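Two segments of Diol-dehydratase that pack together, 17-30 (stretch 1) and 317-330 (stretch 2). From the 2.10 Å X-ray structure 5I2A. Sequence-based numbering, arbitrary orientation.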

# COMPACT_ATOMS: atom_id res chain seq x y z
N ARG A 17 34.62 4.80 -35.33
CA ARG A 17 33.60 4.09 -36.09
C ARG A 17 32.40 3.75 -35.18
O ARG A 17 31.25 3.83 -35.61
N LEU A 18 32.68 3.37 -33.94
CA LEU A 18 31.60 3.15 -32.97
C LEU A 18 30.79 4.41 -32.80
O LEU A 18 29.56 4.37 -32.80
N VAL A 19 31.48 5.54 -32.67
CA VAL A 19 30.81 6.81 -32.45
C VAL A 19 29.92 7.23 -33.64
O VAL A 19 28.75 7.56 -33.46
N ASP A 20 30.48 7.19 -34.84
CA ASP A 20 29.74 7.58 -36.04
C ASP A 20 28.49 6.73 -36.22
O ASP A 20 27.46 7.21 -36.67
N HIS A 21 28.59 5.45 -35.88
CA HIS A 21 27.43 4.57 -35.97
C HIS A 21 26.30 5.04 -35.04
O HIS A 21 25.14 5.03 -35.44
N LEU A 22 26.62 5.46 -33.82
CA LEU A 22 25.58 5.95 -32.90
C LEU A 22 24.77 7.06 -33.55
O LEU A 22 23.57 7.14 -33.37
N TYR A 23 25.45 7.92 -34.30
CA TYR A 23 24.81 9.13 -34.77
C TYR A 23 24.40 9.11 -36.25
O TYR A 23 23.99 10.12 -36.78
N ALA A 24 24.48 7.95 -36.90
CA ALA A 24 24.18 7.85 -38.33
C ALA A 24 22.73 8.21 -38.62
O ALA A 24 22.43 8.76 -39.68
N LYS A 25 21.83 7.91 -37.68
CA LYS A 25 20.42 8.26 -37.82
C LYS A 25 19.86 8.95 -36.57
O LYS A 25 20.48 8.91 -35.51
N MET A 26 18.71 9.60 -36.73
CA MET A 26 17.92 10.14 -35.62
C MET A 26 17.68 9.12 -34.52
O MET A 26 17.47 7.95 -34.81
N PRO A 27 17.67 9.58 -33.26
CA PRO A 27 17.12 8.74 -32.20
C PRO A 27 15.69 8.33 -32.53
O PRO A 27 14.93 9.12 -33.08
N GLU A 28 15.35 7.08 -32.22
CA GLU A 28 14.02 6.56 -32.52
C GLU A 28 13.34 5.96 -31.29
O GLU A 28 13.96 5.26 -30.52
N ILE A 29 12.05 6.23 -31.15
CA ILE A 29 11.20 5.62 -30.12
C ILE A 29 10.75 4.21 -30.54
O ILE A 29 10.22 4.02 -31.64
N GLU A 30 10.94 3.23 -29.66
CA GLU A 30 10.54 1.85 -29.93
C GLU A 30 9.47 1.35 -28.95
O GLU A 30 9.41 1.78 -27.79
N ASP A 317 37.07 3.13 -23.39
CA ASP A 317 36.54 3.94 -24.48
C ASP A 317 35.22 3.35 -25.00
O ASP A 317 34.28 4.09 -25.30
N CYS A 318 35.17 2.03 -25.10
CA CYS A 318 33.95 1.36 -25.55
C CYS A 318 32.78 1.62 -24.59
O CYS A 318 31.65 1.84 -25.02
N ILE A 319 33.06 1.61 -23.28
CA ILE A 319 32.03 1.90 -22.29
C ILE A 319 31.55 3.35 -22.41
O ILE A 319 30.35 3.60 -22.34
N TRP A 320 32.48 4.28 -22.64
CA TRP A 320 32.12 5.67 -22.85
C TRP A 320 31.18 5.78 -24.04
O TRP A 320 30.18 6.50 -23.98
N VAL A 321 31.46 5.05 -25.12
CA VAL A 321 30.56 5.08 -26.27
C VAL A 321 29.18 4.53 -25.90
O VAL A 321 28.16 5.14 -26.19
N LYS A 322 29.17 3.38 -25.23
CA LYS A 322 27.92 2.76 -24.83
C LYS A 322 27.06 3.68 -23.95
O LYS A 322 25.85 3.74 -24.12
N LEU A 323 27.69 4.42 -23.05
CA LEU A 323 26.97 5.36 -22.19
C LEU A 323 26.19 6.40 -23.00
O LEU A 323 25.21 6.94 -22.52
N ASN A 324 26.63 6.68 -24.23
CA ASN A 324 25.88 7.57 -25.13
C ASN A 324 24.85 6.85 -26.00
O ASN A 324 24.07 7.50 -26.69
N ASP A 325 24.84 5.53 -25.96
CA ASP A 325 23.85 4.77 -26.74
C ASP A 325 22.46 4.81 -26.09
O ASP A 325 21.44 4.73 -26.77
N LEU A 326 22.43 4.93 -24.77
CA LEU A 326 21.15 4.98 -24.04
C LEU A 326 20.53 6.37 -24.17
O LEU A 326 21.24 7.37 -24.31
N ASN A 327 19.20 6.43 -24.18
CA ASN A 327 18.50 7.70 -24.35
C ASN A 327 17.12 7.63 -23.68
O ASN A 327 16.72 6.59 -23.16
N LYS A 328 16.40 8.75 -23.70
CA LYS A 328 15.12 8.87 -23.02
C LYS A 328 14.30 9.98 -23.66
O LYS A 328 14.78 11.10 -23.80
N CYS A 329 13.06 9.69 -24.01
CA CYS A 329 12.23 10.75 -24.58
C CYS A 329 11.33 11.35 -23.51
O CYS A 329 10.59 10.64 -22.85
N ARG A 330 11.41 12.66 -23.35
CA ARG A 330 10.58 13.40 -22.40
C ARG A 330 9.60 14.26 -23.17
O ARG A 330 9.88 14.64 -24.29

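What holds the two helices together? They run nearly parallel, their N-to-C directions 6° apart and their axes 10.1 Å apart at closest approach, and apolar side chains fill the space between them. Val321 is central on its side: CA-to-CB points toward the other stretch, and in the t rotamer its two methyls are spread along the first helix. Val321 CG1 lies 4.0 Å from Leu18 CB and 3.7 Å from Leu22 CD1, while its CG2 lies 3.9 Å from Val19 CG2. Val19, also t, points sideways and meets Val321 at the flank.

How do the two leucines reach their partners? Leu18 and Leu22 lie one helical turn apart, both pointing toward the second helix, and both adopt m at chi1 and t at chi2, a pairing common for leucine in helices. The extended chi2 carries Leu18 CD1 to 3.8 Å from Cys318 SG; that cysteine, m, approaches from the side. Leu22 buries the most area in this contact. Its CD1 sits 3.4 Å from Val321 O and 3.9 Å from Asn324 CB, and its CD2 lies 3.6 Å from Asp325 OD1. The backbone oxygen it covers is not left unpaired, since Val321 O accepts a bond from Asn324 N at 2.9 Å.

Why do polar groups beside this apolar patch form no hydrogen bond across it? Those near Leu22 have partners elsewhere. Asn324, m at chi1, turns its amide back toward the preceding turn, so that ND2 donates to Trp320 O at 2.8 Å and CB is left against Leu22. Asp325, t, makes a salt bridge with Lys322, NZ to OD2 at 2.9 Å. Lys322 itself starts away from the first helix, and its bent chain, with chi2 at -95° and chi3 p, brings the ammonium round to that carboxylate. Tyr23 points sideways, but chi1 m brings its ring nearer the second stretch; its OH remains 4.4 Å from Asn324 OD1, a loose approach.

What continues the contact beyond the helices? Two smaller pairings do. Pro27 sets its ring, in the C-gamma exo pucker, against the amide of Asn327, with CB 3.8 Å from ND2. Asn327 is t, and its OD1 accepts a hydrogen bond from Lys328 N at 2.7 Å, which helps fix the amide. Farther along, Ile29 leaves its backbone sideways, yet m at chi1 and t at chi2 extend CD1 to 4.0 Å from SG of Cys329, whose t rotamer points the sulfur to meet it.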

# COMPACT_ATOMS: atom_id res chain seq x y z
CB ARG A 17 34.17 2.83 -36.75
CG ARG A 17 35.31 3.15 -37.77
CD ARG A 17 35.61 1.95 -38.67
NE ARG A 17 36.24 0.86 -37.94
CZ ARG A 17 37.55 0.74 -37.76
NH1 ARG A 17 38.38 1.63 -38.27
NH2 ARG A 17 38.04 -0.29 -37.07
CB LEU A 18 32.16 2.71 -31.61
CG LEU A 18 32.83 1.34 -31.63
CD1 LEU A 18 33.56 1.08 -30.32
CD2 LEU A 18 31.80 0.25 -31.93
CB VAL A 19 31.83 7.92 -32.15
CG1 VAL A 19 31.18 9.28 -32.27
CG2 VAL A 19 32.41 7.72 -30.75
CB ASP A 20 30.62 7.48 -37.29
CG ASP A 20 31.73 8.52 -37.31
OD1 ASP A 20 31.60 9.57 -36.63
OD2 ASP A 20 32.72 8.30 -38.01
CB HIS A 21 27.82 3.13 -35.66
CG HIS A 21 26.68 2.17 -35.77
ND1 HIS A 21 26.06 1.88 -36.97
CD2 HIS A 21 26.02 1.45 -34.83
CE1 HIS A 21 25.09 1.01 -36.76
NE2 HIS A 21 25.04 0.73 -35.47
CB LEU A 22 26.16 6.49 -31.58
CG LEU A 22 26.80 5.50 -30.62
CD1 LEU A 22 26.97 6.15 -29.23
CD2 LEU A 22 25.99 4.21 -30.52
CB TYR A 23 25.74 10.33 -34.50
CG TYR A 23 25.81 10.71 -33.03
CD1 TYR A 23 26.69 10.08 -32.15
CD2 TYR A 23 24.98 11.70 -32.52
CE1 TYR A 23 26.74 10.44 -30.79
CE2 TYR A 23 25.02 12.06 -31.17
CZ TYR A 23 25.90 11.43 -30.32
OH TYR A 23 25.93 11.80 -28.98
CB ALA A 24 24.50 6.46 -38.85
CB LYS A 25 19.58 7.01 -38.12
CG LYS A 25 19.97 6.25 -39.37
CD LYS A 25 19.18 4.93 -39.46
CE LYS A 25 19.49 4.17 -40.74
NZ LYS A 25 18.77 2.85 -40.79
CB MET A 26 16.55 10.60 -36.10
CG MET A 26 16.46 11.98 -36.61
SD MET A 26 14.73 12.44 -36.52
CE MET A 26 14.59 12.79 -34.79
CB PRO A 27 17.17 9.65 -30.97
CG PRO A 27 18.28 10.60 -31.25
CD PRO A 27 18.17 10.87 -32.74
CB GLU A 28 14.11 5.49 -33.62
CG GLU A 28 12.79 4.76 -33.88
CD GLU A 28 12.87 3.77 -35.05
OE1 GLU A 28 13.99 3.49 -35.51
OE2 GLU A 28 11.81 3.28 -35.51
CB ILE A 29 9.96 6.50 -29.84
CG1 ILE A 29 10.39 7.85 -29.27
CG2 ILE A 29 8.97 5.79 -28.91
CD1 ILE A 29 9.33 8.93 -29.37
CB GLU A 30 11.77 0.93 -29.92
CG GLU A 30 12.75 1.33 -31.02
CD GLU A 30 14.00 0.47 -31.15
OE1 GLU A 30 14.19 -0.52 -30.40
OE2 GLU A 30 14.81 0.82 -32.03
CB ASP A 317 37.55 4.05 -25.63
CG ASP A 317 38.77 4.90 -25.28
OD1 ASP A 317 38.80 5.51 -24.19
OD2 ASP A 317 39.69 4.97 -26.11
CB CYS A 318 34.20 -0.14 -25.72
SG CYS A 318 35.08 -0.59 -27.28
CB ILE A 319 32.53 1.63 -20.86
CG1 ILE A 319 32.70 0.13 -20.66
CG2 ILE A 319 31.57 2.21 -19.80
CD1 ILE A 319 33.37 -0.23 -19.37
CB TRP A 320 33.37 6.52 -23.05
CG TRP A 320 33.93 7.23 -21.83
CD1 TRP A 320 34.34 8.54 -21.76
CD2 TRP A 320 34.12 6.68 -20.51
NE1 TRP A 320 34.81 8.82 -20.50
CE2 TRP A 320 34.69 7.71 -19.71
CE3 TRP A 320 33.89 5.43 -19.93
CZ2 TRP A 320 35.02 7.51 -18.37
CZ3 TRP A 320 34.22 5.25 -18.60
CH2 TRP A 320 34.78 6.28 -17.84
CB VAL A 321 31.13 4.30 -27.48
CG1 VAL A 321 30.09 4.20 -28.59
CG2 VAL A 321 32.39 4.99 -28.00
CB LYS A 322 28.20 1.44 -24.10
CG LYS A 322 28.58 0.28 -25.04
CD LYS A 322 27.38 -0.60 -25.43
CE LYS A 322 26.36 0.15 -26.28
NZ LYS A 322 25.32 -0.72 -26.89
CB LEU A 323 27.94 6.06 -21.23
CG LEU A 323 28.38 5.19 -20.04
CD1 LEU A 323 29.68 5.71 -19.41
CD2 LEU A 323 27.28 5.13 -18.98
CB ASN A 324 26.84 8.35 -26.03
CG ASN A 324 27.69 9.31 -25.24
OD1 ASN A 324 27.32 10.46 -25.05
ND2 ASN A 324 28.83 8.83 -24.76
CB ASP A 325 24.31 3.32 -26.91
CG ASP A 325 23.54 2.58 -28.00
OD1 ASP A 325 22.93 3.22 -28.88
OD2 ASP A 325 23.55 1.33 -27.97
CB LEU A 326 21.37 4.59 -22.57
CG LEU A 326 21.97 3.20 -22.33
CD1 LEU A 326 22.12 2.92 -20.85
CD2 LEU A 326 21.13 2.12 -23.00
CB ASN A 327 18.37 8.04 -25.86
CG ASN A 327 18.22 9.55 -26.15
OD1 ASN A 327 17.93 10.36 -25.26
ND2 ASN A 327 18.41 9.92 -27.41
CB LYS A 328 15.35 9.16 -21.53
CG LYS A 328 14.10 9.43 -20.69
CD LYS A 328 14.53 9.69 -19.22
CE LYS A 328 13.38 10.09 -18.27
NZ LYS A 328 13.90 10.23 -16.84
CB CYS A 329 11.38 10.22 -25.75
SG CYS A 329 10.30 11.49 -26.47
CB ARG A 330 11.45 14.28 -21.48
CG ARG A 330 12.59 13.54 -20.78
CD ARG A 330 13.51 14.47 -19.97
NE ARG A 330 14.59 13.72 -19.35
CZ ARG A 330 15.72 13.38 -19.97
NH1 ARG A 330 15.92 13.73 -21.24
NH2 ARG A 330 16.65 12.68 -19.33